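Local atomic coordinates of protein Thf1 (Thermosynechococcus elongatus, PDB entry 5MJR), a protein that may take part in photosynthetic membrane biogenesis and associates with the FtsH protease complex involved in photosystem II repair. Residues A[128-133]-A[180-185]; A[140-145]-A[154-159]; A[79-84]-A[91-96]; A[28-33]-A[98-103]. All coordinates share one frame; numbering follows the deposited sequence. Where two conformers were deposited one is given.

From the N terminus, helix 24-34 is the first partner to be used. Contact 4 sets it against the last turn of helix 90-100 and closes a long loop that contains helices 41-58 and 67-80. Contact 3 is nested inside that loop. It joins the end of helix 67-80 to the same helix 90-100, and Phe31 touches residues of contact 3. Contact 1 opens later and ties helix 123-131 to the loop before helix 186-198. Contact 2 lies within its span and joins segment 140-145 to helix 150-162. Contacts 1 and 2 touch, partly through Pro183 and Asn143. The two nested pairs lie in series, on opposite sides of the chain's centre.

Contact 1: residues A[128-133]-A[180-185]; sequences DELNSG and PVIPLP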
loop_
_atom_site.group_PDB
_atom_site.type_symbol
_atom_site.label_atom_id
_atom_site.label_comp_id
_atom_site.label_asym_id
_atom_site.label_seq_id
_atom_site.Cartn_x
_atom_site.Cartn_y
_atom_site.Cartn_z
ATOM N N ASP A 128 -15.098 -10.811 13.973
ATOM C CA ASP A 128 -15.351 -10.859 15.392
ATOM C C ASP A 128 -14.426 -9.855 16.157
ATOM O O ASP A 128 -14.843 -9.135 17.053
ATOM C CB ASP A 128 -15.108 -12.241 15.941
ATOM C CG ASP A 128 -16.216 -13.226 15.607
ATOM O OD1 ASP A 128 -17.317 -12.738 15.184
ATOM O OD2 ASP A 128 -15.993 -14.459 15.817
ATOM N N GLU A 129 -13.144 -9.772 15.726
ATOM C CA GLU A 129 -12.204 -8.853 16.356
ATOM C C GLU A 129 -12.586 -7.397 16.077
ATOM O O GLU A 129 -12.603 -6.547 16.983
ATOM C CB GLU A 129 -10.812 -9.191 15.900
ATOM C CG GLU A 129 -9.823 -8.501 16.724
ATOM C CD GLU A 129 -8.326 -8.905 16.520
ATOM O OE1 GLU A 129 -7.985 -9.998 15.965
ATOM O OE2 GLU A 129 -7.503 -8.143 17.040
ATOM N N LEU A 130 -12.977 -7.090 14.847
ATOM C CA LEU A 130 -13.476 -5.739 14.532
ATOM C C LEU A 130 -14.731 -5.409 15.384
ATOM O O LEU A 130 -14.847 -4.314 15.954
ATOM C CB LEU A 130 -13.720 -5.564 13.088
ATOM C CG LEU A 130 -12.466 -5.580 12.183
ATOM C CD1 LEU A 130 -12.840 -5.788 10.724
ATOM C CD2 LEU A 130 -11.672 -4.317 12.337
ATOM N N ASN A 131 -15.647 -6.379 15.427
ATOM C CA ASN A 131 -16.920 -6.120 16.094
ATOM C C ASN A 131 -16.758 -5.998 17.645
ATOM O O ASN A 131 -17.685 -5.578 18.321
ATOM C CB ASN A 131 -17.884 -7.212 15.677
ATOM C CG ASN A 131 -18.389 -6.977 14.290
ATOM O OD1 ASN A 131 -18.493 -5.826 13.836
ATOM N ND2 ASN A 131 -18.779 -8.032 13.645
ATOM N N SER A 132 -15.689 -6.473 18.211
ATOM C CA SER A 132 -15.380 -6.347 19.664
ATOM C C SER A 132 -15.170 -4.895 20.011
ATOM O O SER A 132 -15.189 -4.553 21.212
ATOM C CB SER A 132 -14.043 -7.135 19.949
ATOM O OG SER A 132 -12.776 -6.271 19.576
ATOM N N GLY A 133 -14.854 -4.055 18.977
ATOM C CA GLY A 133 -14.656 -2.641 19.191
ATOM C C GLY A 133 -13.234 -2.245 19.582
ATOM O O GLY A 133 -12.942 -1.004 19.645
ATOM N N PRO A 180 -20.455 -3.153 5.980
ATOM C CA PRO A 180 -21.166 -2.627 7.162
ATOM C C PRO A 180 -20.349 -2.549 8.431
ATOM O O PRO A 180 -20.851 -2.047 9.448
ATOM C CB PRO A 180 -22.346 -3.586 7.258
ATOM C CG PRO A 180 -21.922 -4.814 6.576
ATOM C CD PRO A 180 -20.918 -4.495 5.607
ATOM N N VAL A 181 -19.130 -3.095 8.412
ATOM C CA VAL A 181 -18.309 -3.250 9.599
ATOM C C VAL A 181 -17.224 -2.192 9.718
ATOM O O VAL A 181 -16.953 -1.803 10.870
ATOM C CB VAL A 181 -17.670 -4.707 9.602
ATOM C CG1 VAL A 181 -16.647 -4.933 10.691
ATOM C CG2 VAL A 181 -18.766 -5.750 9.653
ATOM N N ILE A 182 -16.593 -1.771 8.604
ATOM C CA ILE A 182 -15.506 -0.800 8.679
ATOM C C ILE A 182 -15.881 0.458 7.936
ATOM O O ILE A 182 -16.608 0.426 6.937
ATOM C CB ILE A 182 -14.184 -1.449 8.193
ATOM C CG1 ILE A 182 -14.194 -1.752 6.715
ATOM C CG2 ILE A 182 -13.796 -2.629 9.043
ATOM C CD1 ILE A 182 -12.890 -2.255 6.099
ATOM N N PRO A 183 -15.249 1.613 8.337
ATOM C CA PRO A 183 -15.521 2.899 7.725
ATOM C C PRO A 183 -14.715 3.154 6.468
ATOM O O PRO A 183 -14.928 4.181 5.793
ATOM C CB PRO A 183 -15.207 3.916 8.840
ATOM C CG PRO A 183 -14.209 3.197 9.663
ATOM C CD PRO A 183 -14.543 1.778 9.625
ATOM N N LEU A 184 -13.765 2.261 6.165
ATOM C CA LEU A 184 -13.073 2.387 4.907
ATOM C C LEU A 184 -14.126 2.354 3.787
ATOM O O LEU A 184 -15.037 1.538 3.812
ATOM C CB LEU A 184 -12.044 1.246 4.805
ATOM C CG LEU A 184 -10.987 1.248 3.822
ATOM C CD1 LEU A 184 -9.977 2.318 3.952
ATOM C CD2 LEU A 184 -10.341 -0.096 3.770
ATOM N N PRO A 185 -14.042 3.221 2.770
ATOM C CA PRO A 185 -15.157 3.289 1.777
ATOM C C PRO A 185 -15.051 2.182 0.750
ATOM O O PRO A 185 -14.306 2.196 -0.263
ATOM C CB PRO A 185 -14.930 4.659 1.135
ATOM C CG PRO A 185 -13.445 4.848 1.255
ATOM C CD PRO A 185 -13.086 4.304 2.578
#
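Leu130 and Val181 carry most of this contact; the buried Ile182 adds to it, and Asn131 lies at the exposed edge. Leu130 CB packs on Val181 CG1 at 3.8 Å, and the two side chains meet at about a right angle. Leu130 CD1 lies 3.9 Å from Val181 CG1. Leu130 CD1 also lies 3.7 Å from Ile182 CG2. The first torsion of Val181 (chi1 172°) swings CG1 away from its own backbone N, and this methyl sits at the junction of Leu130 and Asn131.

A mixed polar and apolar contact lies beside it. The amide oxygen OD1 of Asn131 rests against Val181 CG1 at 3.8 Å. This is a van der Waals contact, with the amide coming across the valine.

Hydrogen bonds act within segment 128-133, where the helix runs out. Ser132 OG donates to Glu129 O at 2.6 Å, in the carbonyl plane and on a lone pair, with a C=O...donor angle of 143°. Gly133 N bonds to Leu130 O at 3.0 Å. Gly133 then turns the chain with a positive phi. Ser132 OG also pairs with Gln134 N, while Glu129 OE2 bonds to Ser136 OG in the following loop.

No hydrogen bond crosses between the segments. The end of helix 123-131 and the loop leading to helix 186-198 are therefore joined by aliphatic packing, with Leu130 and Ile182 buried and Asn131 on the exposed side.

Contact 2: residues A[140-145]-A[154-159]; sequences NSLNHT and VGLYAF
The ring of Phe159 meets Leu142 obliquely, with Phe159 CE2 lying 3.8 Å from Leu142 CD1. The same ring also meets that of Trp115, their planes inclined at about 50°. The imidazole of His144 meets the ring of His152 at a similar tilt, and its NE2 is hydrogen-bonded to Lys147 O. That second pair stands apart from the leucines.

Leu142 is the central side chain. It points from the short 3-10 segment toward helix 150-162, and its two methyls divide the work. Leu142 CD2 touches Leu156 CD1 at 3.7 Å. Leu142 CD1 goes to Phe159 and is also 4.0 Å from Leu156 CD1. The two leucines meet at about a right angle. With CG opposite the backbone N (chi1 179°) and chi2 at 64°, Leu156 presents its CD1 branch to Leu142.

Directly after Leu142 the chain bends through an inverse gamma turn centred on Asn143. Further helices surround the contact. Leu142 also packs on Leu68 of helix 67-80, and Leu156 on Leu175 and Val189.

All three touching side chains are buried, and no hydrogen bond joins the segments. The contact is hydrophobic throughout: methyl groups of Leu142 close the loop before helix 150-162 onto one face of that helix.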
loop_
_atom_site.group_PDB
_atom_site.type_symbol
_atom_site.label_atom_id
_atom_site.label_comp_id
_atom_site.label_asym_id
_atom_site.label_seq_id
_atom_site.Cartn_x
_atom_site.Cartn_y
_atom_site.Cartn_z
ATOM N N ASN A 140 -6.645 -2.723 13.578
ATOM C CA ASN A 140 -7.329 -1.517 13.903
ATOM C C ASN A 140 -7.294 -0.392 12.840
ATOM O O ASN A 140 -8.164 0.461 12.776
ATOM C CB ASN A 140 -6.864 -0.907 15.231
ATOM C CG ASN A 140 -5.399 -0.458 15.213
ATOM O OD1 ASN A 140 -4.544 -1.027 14.580
ATOM N ND2 ASN A 140 -5.144 0.627 15.996
ATOM N N SER A 141 -6.229 -0.439 12.003
ATOM C CA SER A 141 -6.085 0.488 10.928
ATOM C C SER A 141 -7.077 0.326 9.783
ATOM O O SER A 141 -7.193 1.177 8.940
ATOM C CB SER A 141 -4.639 0.496 10.369
ATOM O OG SER A 141 -4.307 -0.598 9.639
ATOM N N LEU A 142 -7.853 -0.788 9.789
ATOM C CA LEU A 142 -8.992 -0.857 8.875
ATOM C C LEU A 142 -10.104 0.087 9.260
ATOM O O LEU A 142 -10.962 0.430 8.389
ATOM C CB LEU A 142 -9.543 -2.256 8.831
ATOM C CG LEU A 142 -8.675 -3.320 8.194
ATOM C CD1 LEU A 142 -9.535 -4.582 7.949
ATOM C CD2 LEU A 142 -7.863 -3.004 7.037
ATOM N N ASN A 143 -10.090 0.552 10.507
ATOM C CA ASN A 143 -11.011 1.601 10.949
ATOM C C ASN A 143 -10.498 2.992 10.545
ATOM O O ASN A 143 -10.097 3.807 11.366
ATOM C CB ASN A 143 -11.251 1.488 12.436
ATOM C CG ASN A 143 -12.087 0.290 12.825
ATOM O OD1 ASN A 143 -12.997 -0.075 12.070
ATOM N ND2 ASN A 143 -11.763 -0.290 13.995
ATOM N N HIS A 144 -10.429 3.153 9.237
ATOM C CA HIS A 144 -9.762 4.294 8.641
ATOM C C HIS A 144 -10.717 5.462 8.523
ATOM O O HIS A 144 -11.712 5.335 7.748
ATOM C CB HIS A 144 -9.315 3.890 7.244
ATOM C CG HIS A 144 -8.471 4.949 6.580
ATOM N ND1 HIS A 144 -7.165 5.111 6.948
ATOM C CD2 HIS A 144 -8.791 5.898 5.692
ATOM C CE1 HIS A 144 -6.715 6.154 6.256
ATOM N NE2 HIS A 144 -7.672 6.633 5.471
ATOM N N THR A 145 -10.343 6.550 9.155
ATOM C CA THR A 145 -11.032 7.848 8.984
ATOM C C THR A 145 -10.009 8.847 8.393
ATOM O O THR A 145 -8.840 8.629 8.453
ATOM C CB THR A 145 -11.666 8.255 10.331
ATOM O OG1 THR A 145 -10.646 8.629 11.273
ATOM C CG2 THR A 145 -12.495 7.081 10.899
ATOM N N VAL A 154 -5.083 -1.141 -1.853
ATOM C CA VAL A 154 -4.018 -2.085 -2.108
ATOM C C VAL A 154 -3.629 -2.773 -0.813
ATOM O O VAL A 154 -3.427 -3.986 -0.756
ATOM C CB VAL A 154 -2.856 -1.446 -2.891
ATOM C CG1 VAL A 154 -1.710 -2.449 -3.041
ATOM C CG2 VAL A 154 -3.342 -0.924 -4.254
ATOM N N GLY A 155 -3.430 -1.989 0.227
ATOM C CA GLY A 155 -3.102 -2.531 1.509
ATOM C C GLY A 155 -4.176 -3.556 2.011
ATOM O O GLY A 155 -3.817 -4.609 2.556
ATOM N N LEU A 156 -5.463 -3.155 1.894
ATOM C CA LEU A 156 -6.535 -4.086 2.313
ATOM C C LEU A 156 -6.419 -5.421 1.569
ATOM O O LEU A 156 -6.487 -6.465 2.170
ATOM C CB LEU A 156 -7.887 -3.452 2.114
ATOM C CG LEU A 156 -9.071 -4.300 2.471
ATOM C CD1 LEU A 156 -9.140 -4.651 3.944
ATOM C CD2 LEU A 156 -10.366 -3.744 2.000
ATOM N N TYR A 157 -6.211 -5.371 0.263
ATOM C CA TYR A 157 -6.086 -6.594 -0.518
ATOM C C TYR A 157 -4.934 -7.451 -0.052
ATOM O O TYR A 157 -5.071 -8.691 0.094
ATOM C CB TYR A 157 -5.951 -6.210 -1.994
ATOM C CG TYR A 157 -5.904 -7.452 -2.841
ATOM C CD1 TYR A 157 -7.012 -8.159 -3.213
ATOM C CD2 TYR A 157 -4.687 -7.862 -3.365
ATOM C CE1 TYR A 157 -6.908 -9.218 -4.100
ATOM C CE2 TYR A 157 -4.561 -8.954 -4.218
ATOM C CZ TYR A 157 -5.683 -9.647 -4.544
ATOM O OH TYR A 157 -5.555 -10.712 -5.424
ATOM N N ALA A 158 -3.798 -6.820 0.233
ATOM C CA ALA A 158 -2.657 -7.602 0.729
ATOM C C ALA A 158 -2.909 -8.263 2.049
ATOM O O ALA A 158 -2.516 -9.390 2.282
ATOM C CB ALA A 158 -1.395 -6.719 0.807
ATOM N N PHE A 159 -3.622 -7.538 2.933
ATOM C CA PHE A 159 -4.054 -8.186 4.172
ATOM C C PHE A 159 -4.975 -9.349 3.930
ATOM O O PHE A 159 -4.761 -10.424 4.535
ATOM C CB PHE A 159 -4.737 -7.103 5.025
ATOM C CG PHE A 159 -5.642 -7.658 6.101
ATOM C CD1 PHE A 159 -5.161 -8.535 7.084
ATOM C CD2 PHE A 159 -6.972 -7.375 6.135
ATOM C CE1 PHE A 159 -5.998 -9.040 8.061
ATOM C CE2 PHE A 159 -7.833 -7.921 7.093
ATOM C CZ PHE A 159 -7.329 -8.752 8.026
#

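Contact 3: residues A[79-84]-A[91-96]; sequences QFMEGY and DRIFHA
Ile93 brings a single methyl, CD1, against both Met81 and Tyr84. This is the tight part of the contact. The nearest atom is the tyrosine oxygen, with Tyr84 OH 3.6 Å from Ile93 CD1. The adjoining ring carbon is almost as close, with Tyr84 CZ 3.7 Å from Ile93 CD1. The two side chains come from opposite directions, and the methyl stands obliquely to the ring. On its other partner, Met81 CE lies 3.9 Å from Ile93 CD1.

Met81 also packs inside its own segment. Its chain is bent at chi2 (-70°) and chi3 (-79°), which folds the end of the side chain back. Met81 CE then sits 3.5 Å above the plane of the Tyr84 ring, toward its rim. Methionine methyl, tyrosine ring and isoleucine methyl thus form one compact cluster. A type I turn from Met81 to Tyr84 places the first two together, closed by Tyr84 N to Met81 O at 3.0 Å. Arg90 NH1 also bonds to Met81 O.

The outer side is looser. Glu82 and Gly83, in the middle of the turn, are exposed and take no part in the cluster. Asp91 and Arg92 are exposed as well, and Arg92 makes a long, weak ion pair with Asp89. Ile47 of helix 41-58 packs on Ile93, while Tyr43 meets the Tyr84 ring edge-to-face.

No hydrogen bond links the two segments. Dispersion contacts around one isoleucine methyl pack the turn after helix 67-80 onto helix 90-100, with the exposed Glu82, Asp91 and Arg92 outside the cluster.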
loop_
_atom_site.group_PDB
_atom_site.type_symbol
_atom_site.label_atom_id
_atom_site.label_comp_id
_atom_site.label_asym_id
_atom_site.label_seq_id
_atom_site.Cartn_x
_atom_site.Cartn_y
_atom_site.Cartn_z
ATOM N N GLN A 79 4.971 -5.005 -6.247
ATOM C CA GLN A 79 4.286 -5.545 -7.432
ATOM C C GLN A 79 4.805 -4.917 -8.667
ATOM O O GLN A 79 5.173 -5.648 -9.624
ATOM C CB GLN A 79 2.768 -5.348 -7.310
ATOM C CG GLN A 79 1.940 -5.958 -8.442
ATOM C CD GLN A 79 2.035 -5.333 -9.812
ATOM O OE1 GLN A 79 1.992 -4.131 -9.991
ATOM N NE2 GLN A 79 2.083 -6.274 -10.854
ATOM N N PHE A 80 4.936 -3.582 -8.757
ATOM C CA PHE A 80 5.447 -2.943 -10.003
ATOM C C PHE A 80 6.917 -3.215 -10.162
ATOM O O PHE A 80 7.379 -3.175 -11.316
ATOM C CB PHE A 80 4.989 -1.529 -10.277
ATOM C CG PHE A 80 5.671 -0.402 -9.594
ATOM C CD1 PHE A 80 7.049 -0.074 -9.742
ATOM C CD2 PHE A 80 4.916 0.405 -8.727
ATOM C CE1 PHE A 80 7.531 1.040 -9.022
ATOM C CE2 PHE A 80 5.451 1.465 -8.051
ATOM C CZ PHE A 80 6.757 1.732 -8.158
ATOM N N MET A 81 7.656 -3.486 -9.099
ATOM C CA MET A 81 9.055 -3.726 -9.190
ATOM C C MET A 81 9.402 -5.216 -9.297
ATOM O O MET A 81 10.615 -5.546 -9.301
ATOM C CB MET A 81 9.768 -3.122 -7.961
ATOM C CG MET A 81 9.693 -1.599 -7.888
ATOM S SD MET A 81 10.697 -0.759 -9.158
ATOM C CE MET A 81 12.323 -0.900 -8.435
ATOM N N GLU A 82 8.394 -6.095 -9.465
ATOM C CA GLU A 82 8.663 -7.516 -9.430
ATOM C C GLU A 82 9.630 -8.017 -10.519
ATOM O O GLU A 82 10.303 -9.011 -10.378
ATOM C CB GLU A 82 7.325 -8.291 -9.440
ATOM C CG GLU A 82 6.524 -8.206 -10.647
ATOM C CD GLU A 82 5.179 -8.942 -10.568
ATOM O OE1 GLU A 82 5.037 -9.761 -9.644
ATOM O OE2 GLU A 82 4.306 -8.654 -11.437
ATOM N N GLY A 83 9.652 -7.299 -11.659
ATOM C CA GLY A 83 10.563 -7.580 -12.745
ATOM C C GLY A 83 11.691 -6.638 -12.927
ATOM O O GLY A 83 12.358 -6.675 -13.966
ATOM N N TYR A 84 11.889 -5.727 -11.977
ATOM C CA TYR A 84 12.909 -4.686 -12.072
ATOM C C TYR A 84 14.274 -5.345 -12.240
ATOM O O TYR A 84 14.689 -6.189 -11.513
ATOM C CB TYR A 84 12.940 -3.842 -10.822
ATOM C CG TYR A 84 13.960 -2.697 -10.936
ATOM C CD1 TYR A 84 13.683 -1.619 -11.753
ATOM C CD2 TYR A 84 15.176 -2.757 -10.326
ATOM C CE1 TYR A 84 14.570 -0.597 -11.928
ATOM C CE2 TYR A 84 16.110 -1.727 -10.523
ATOM C CZ TYR A 84 15.787 -0.667 -11.342
ATOM O OH TYR A 84 16.700 0.371 -11.553
ATOM N N ASP A 91 16.029 -2.801 -3.328
ATOM C CA ASP A 91 15.958 -2.354 -1.921
ATOM C C ASP A 91 16.533 -0.932 -1.697
ATOM O O ASP A 91 15.983 -0.128 -0.926
ATOM C CB ASP A 91 16.661 -3.306 -0.964
ATOM C CG ASP A 91 15.960 -4.725 -0.905
ATOM O OD1 ASP A 91 14.756 -4.866 -1.350
ATOM O OD2 ASP A 91 16.582 -5.745 -0.464
ATOM N N ARG A 92 17.590 -0.590 -2.428
ATOM C CA ARG A 92 18.126 0.744 -2.338
ATOM C C ARG A 92 17.151 1.749 -2.890
ATOM O O ARG A 92 17.021 2.872 -2.369
ATOM C CB ARG A 92 19.440 0.872 -3.233
ATOM C CG ARG A 92 20.601 0.228 -2.594
ATOM C CD ARG A 92 21.734 0.126 -3.626
ATOM N NE ARG A 92 23.028 -0.314 -3.110
ATOM C CZ ARG A 92 23.690 -1.418 -3.454
ATOM N NH1 ARG A 92 23.197 -2.318 -4.337
ATOM N NH2 ARG A 92 24.886 -1.651 -2.888
ATOM N N ILE A 93 16.431 1.416 -3.925
ATOM C CA ILE A 93 15.418 2.291 -4.465
ATOM C C ILE A 93 14.256 2.529 -3.431
ATOM O O ILE A 93 13.792 3.647 -3.277
ATOM C CB ILE A 93 14.829 1.769 -5.816
ATOM C CG1 ILE A 93 15.943 1.867 -6.899
ATOM C CG2 ILE A 93 13.577 2.468 -6.214
ATOM C CD1 ILE A 93 15.635 1.192 -8.175
ATOM N N PHE A 94 13.810 1.424 -2.778
ATOM C CA PHE A 94 12.778 1.585 -1.759
ATOM C C PHE A 94 13.233 2.512 -0.595
ATOM O O PHE A 94 12.492 3.376 -0.157
ATOM C CB PHE A 94 12.341 0.255 -1.240
ATOM C CG PHE A 94 11.188 0.362 -0.282
ATOM C CD1 PHE A 94 9.932 0.595 -0.791
ATOM C CD2 PHE A 94 11.385 0.233 1.089
ATOM C CE1 PHE A 94 8.808 0.752 0.076
ATOM C CE2 PHE A 94 10.309 0.356 1.969
ATOM C CZ PHE A 94 9.025 0.640 1.408
ATOM N N HIS A 95 14.489 2.322 -0.199
ATOM C CA HIS A 95 15.054 3.139 0.860
ATOM C C HIS A 95 14.974 4.609 0.444
ATOM O O HIS A 95 14.550 5.492 1.188
ATOM C CB HIS A 95 16.455 2.653 1.182
ATOM C CG HIS A 95 17.164 3.561 2.189
ATOM N ND1 HIS A 95 17.769 4.770 1.780
ATOM C CD2 HIS A 95 17.483 3.375 3.496
ATOM C CE1 HIS A 95 18.359 5.352 2.808
ATOM N NE2 HIS A 95 18.098 4.560 3.873
ATOM N N ALA A 96 15.472 4.871 -0.769
ATOM C CA ALA A 96 15.508 6.229 -1.299
ATOM C C ALA A 96 14.133 6.871 -1.412
ATOM O O ALA A 96 13.908 8.066 -1.098
ATOM C CB ALA A 96 16.272 6.272 -2.605
#

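Contact 4: residues A[28-33]-A[98-103]; sequences KRAFYA and CVAEEM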
loop_
_atom_site.group_PDB
_atom_site.type_symbol
_atom_site.label_atom_id
_atom_site.label_comp_id
_atom_site.label_asym_id
_atom_site.label_seq_id
_atom_site.Cartn_x
_atom_site.Cartn_y
_atom_site.Cartn_z
ATOM N N LYS A 28 11.695 14.729 -5.379
ATOM C CA LYS A 28 12.387 14.028 -6.425
ATOM C C LYS A 28 13.889 14.251 -6.345
ATOM O O LYS A 28 14.635 13.291 -6.513
ATOM C CB LYS A 28 11.883 14.522 -7.754
ATOM C CG LYS A 28 10.470 13.981 -8.108
ATOM C CD LYS A 28 10.069 14.323 -9.551
ATOM C CE LYS A 28 8.655 13.856 -9.913
ATOM N NZ LYS A 28 8.254 14.168 -11.355
ATOM N N ARG A 29 14.336 15.471 -6.024
ATOM C CA ARG A 29 15.776 15.644 -5.897
ATOM C C ARG A 29 16.377 14.815 -4.770
ATOM O O ARG A 29 17.441 14.249 -4.893
ATOM C CB ARG A 29 16.079 17.106 -5.564
ATOM C CG ARG A 29 16.182 17.938 -6.768
ATOM C CD ARG A 29 16.762 19.405 -6.479
ATOM N NE ARG A 29 15.679 20.262 -5.901
ATOM C CZ ARG A 29 14.750 20.924 -6.607
ATOM N NH1 ARG A 29 14.742 20.915 -7.987
ATOM N NH2 ARG A 29 13.844 21.672 -5.951
ATOM N N ALA A 30 15.641 14.690 -3.646
ATOM C CA ALA A 30 16.059 13.869 -2.530
ATOM C C ALA A 30 16.191 12.387 -2.943
ATOM O O ALA A 30 17.113 11.681 -2.561
ATOM C CB ALA A 30 15.190 14.080 -1.318
ATOM N N PHE A 31 15.211 11.947 -3.712
ATOM C CA PHE A 31 15.236 10.587 -4.214
ATOM C C PHE A 31 16.487 10.290 -5.027
ATOM O O PHE A 31 17.236 9.330 -4.784
ATOM C CB PHE A 31 13.992 10.279 -5.019
ATOM C CG PHE A 31 14.023 8.892 -5.692
ATOM C CD1 PHE A 31 13.805 7.771 -4.978
ATOM C CD2 PHE A 31 14.420 8.774 -7.013
ATOM C CE1 PHE A 31 13.936 6.533 -5.516
ATOM C CE2 PHE A 31 14.545 7.519 -7.567
ATOM C CZ PHE A 31 14.286 6.368 -6.796
ATOM N N TYR A 32 16.758 11.186 -6.014
ATOM C CA TYR A 32 17.911 10.986 -6.902
ATOM C C TYR A 32 19.249 11.252 -6.292
ATOM O O TYR A 32 20.252 10.737 -6.800
ATOM C CB TYR A 32 17.695 11.802 -8.169
ATOM C CG TYR A 32 16.584 11.204 -9.063
ATOM C CD1 TYR A 32 16.748 9.958 -9.693
ATOM C CD2 TYR A 32 15.431 11.866 -9.333
ATOM C CE1 TYR A 32 15.787 9.365 -10.483
ATOM C CE2 TYR A 32 14.412 11.271 -10.176
ATOM C CZ TYR A 32 14.640 10.065 -10.763
ATOM O OH TYR A 32 13.647 9.503 -11.532
ATOM N N ALA A 33 19.253 11.975 -5.176
ATOM C CA ALA A 33 20.492 12.157 -4.352
ATOM C C ALA A 33 20.788 10.835 -3.560
ATOM O O ALA A 33 21.974 10.527 -3.341
ATOM C CB ALA A 33 20.354 13.322 -3.422
ATOM N N CYS A 98 11.507 6.136 0.386
ATOM C CA CYS A 98 10.949 6.486 1.694
ATOM C C CYS A 98 11.605 7.705 2.306
ATOM O O CYS A 98 10.927 8.629 2.806
ATOM C CB CYS A 98 11.054 5.285 2.643
ATOM S SG CYS A 98 9.941 3.939 2.207
ATOM N N VAL A 99 12.952 7.755 2.257
ATOM C CA VAL A 99 13.618 8.907 2.858
ATOM C C VAL A 99 13.271 10.180 2.114
ATOM O O VAL A 99 13.126 11.250 2.758
ATOM C CB VAL A 99 15.120 8.699 3.074
ATOM C CG1 VAL A 99 15.440 7.524 3.926
ATOM C CG2 VAL A 99 15.878 8.626 1.859
ATOM N N ALA A 100 13.088 10.114 0.792
ATOM C CA ALA A 100 12.681 11.293 0.030
ATOM C C ALA A 100 11.309 11.849 0.462
ATOM O O ALA A 100 11.033 13.046 0.306
ATOM C CB ALA A 100 12.657 10.964 -1.429
ATOM N N GLU A 101 10.472 10.954 0.959
ATOM C CA GLU A 101 9.136 11.289 1.424
ATOM C C GLU A 101 9.097 11.562 2.957
ATOM O O GLU A 101 8.004 11.654 3.492
ATOM C CB GLU A 101 8.191 10.113 1.119
ATOM C CG GLU A 101 7.993 9.819 -0.299
ATOM C CD GLU A 101 7.167 10.818 -1.073
ATOM O OE1 GLU A 101 6.629 11.808 -0.598
ATOM O OE2 GLU A 101 7.049 10.498 -2.320
ATOM N N GLU A 102 10.280 11.752 3.580
ATOM C CA GLU A 102 10.292 11.993 5.010
ATOM C C GLU A 102 9.560 10.886 5.775
ATOM O O GLU A 102 8.822 11.088 6.752
ATOM C CB GLU A 102 9.767 13.376 5.365
ATOM C CG GLU A 102 10.535 14.522 4.602
ATOM C CD GLU A 102 10.124 15.913 4.985
ATOM O OE1 GLU A 102 10.723 16.380 5.910
ATOM O OE2 GLU A 102 9.196 16.473 4.428
ATOM N N MET A 103 9.819 9.650 5.304
ATOM C CA MET A 103 9.421 8.434 5.982
ATOM C C MET A 103 10.611 7.538 6.219
ATOM O O MET A 103 11.744 7.807 5.750
ATOM C CB MET A 103 8.373 7.668 5.153
ATOM C CG MET A 103 7.132 8.532 4.843
ATOM S SD MET A 103 5.775 7.675 4.063
ATOM C CE MET A 103 4.530 8.955 4.070
#
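Phe31 and Ala100 meet at the root of the phenylalanine, because its ring is swung elsewhere. With chi1 at 174°, Phe31 CG lies opposite the backbone N, and only CB and the backbone face the alanine. The ring instead turns its edge to Tyr32, with Phe31 CD2 3.6 Å above the centre of the Tyr32 ring.

Ala100 points its methyl toward helix 24-34. Its CB comes 3.6 Å from Phe31 N and 3.9 Å from Phe31 CB. Beside it, Ala30 CB lies 4.0 Å from Ala100 CB and equally far from Ala100 CA. These small side chains let the backbones approach closely: Ala30 CA and Ala100 CA are 5.0 Å apart. No hydrogen bond crosses between the two segments.

Helix 90-100 stops right at this contact. A Schellman motif ends it, with Met103 N bonded to Cys98 O at 2.9 Å and Glu102 N to Val99 O at 3.0 Å. Glu102 is the C-prime residue and has positive phi. The carbonyl of Ala100 receives a hydrogen bond from Arg22 NH2.

Salt bridges bind both partners to helix 41-58: Glu101 and Glu102 pair with Arg58, and Lys28 pairs with Glu48. Phe31 also packs on Ala96 and Ile93, about one and two turns back along helix 90-100. Helix 105-113 takes Cys98 and Val99 through Pro105. The alanine contact thus seats helix 24-34 against the end of helix 90-100, with helices 41-58 and 105-113 packed around them.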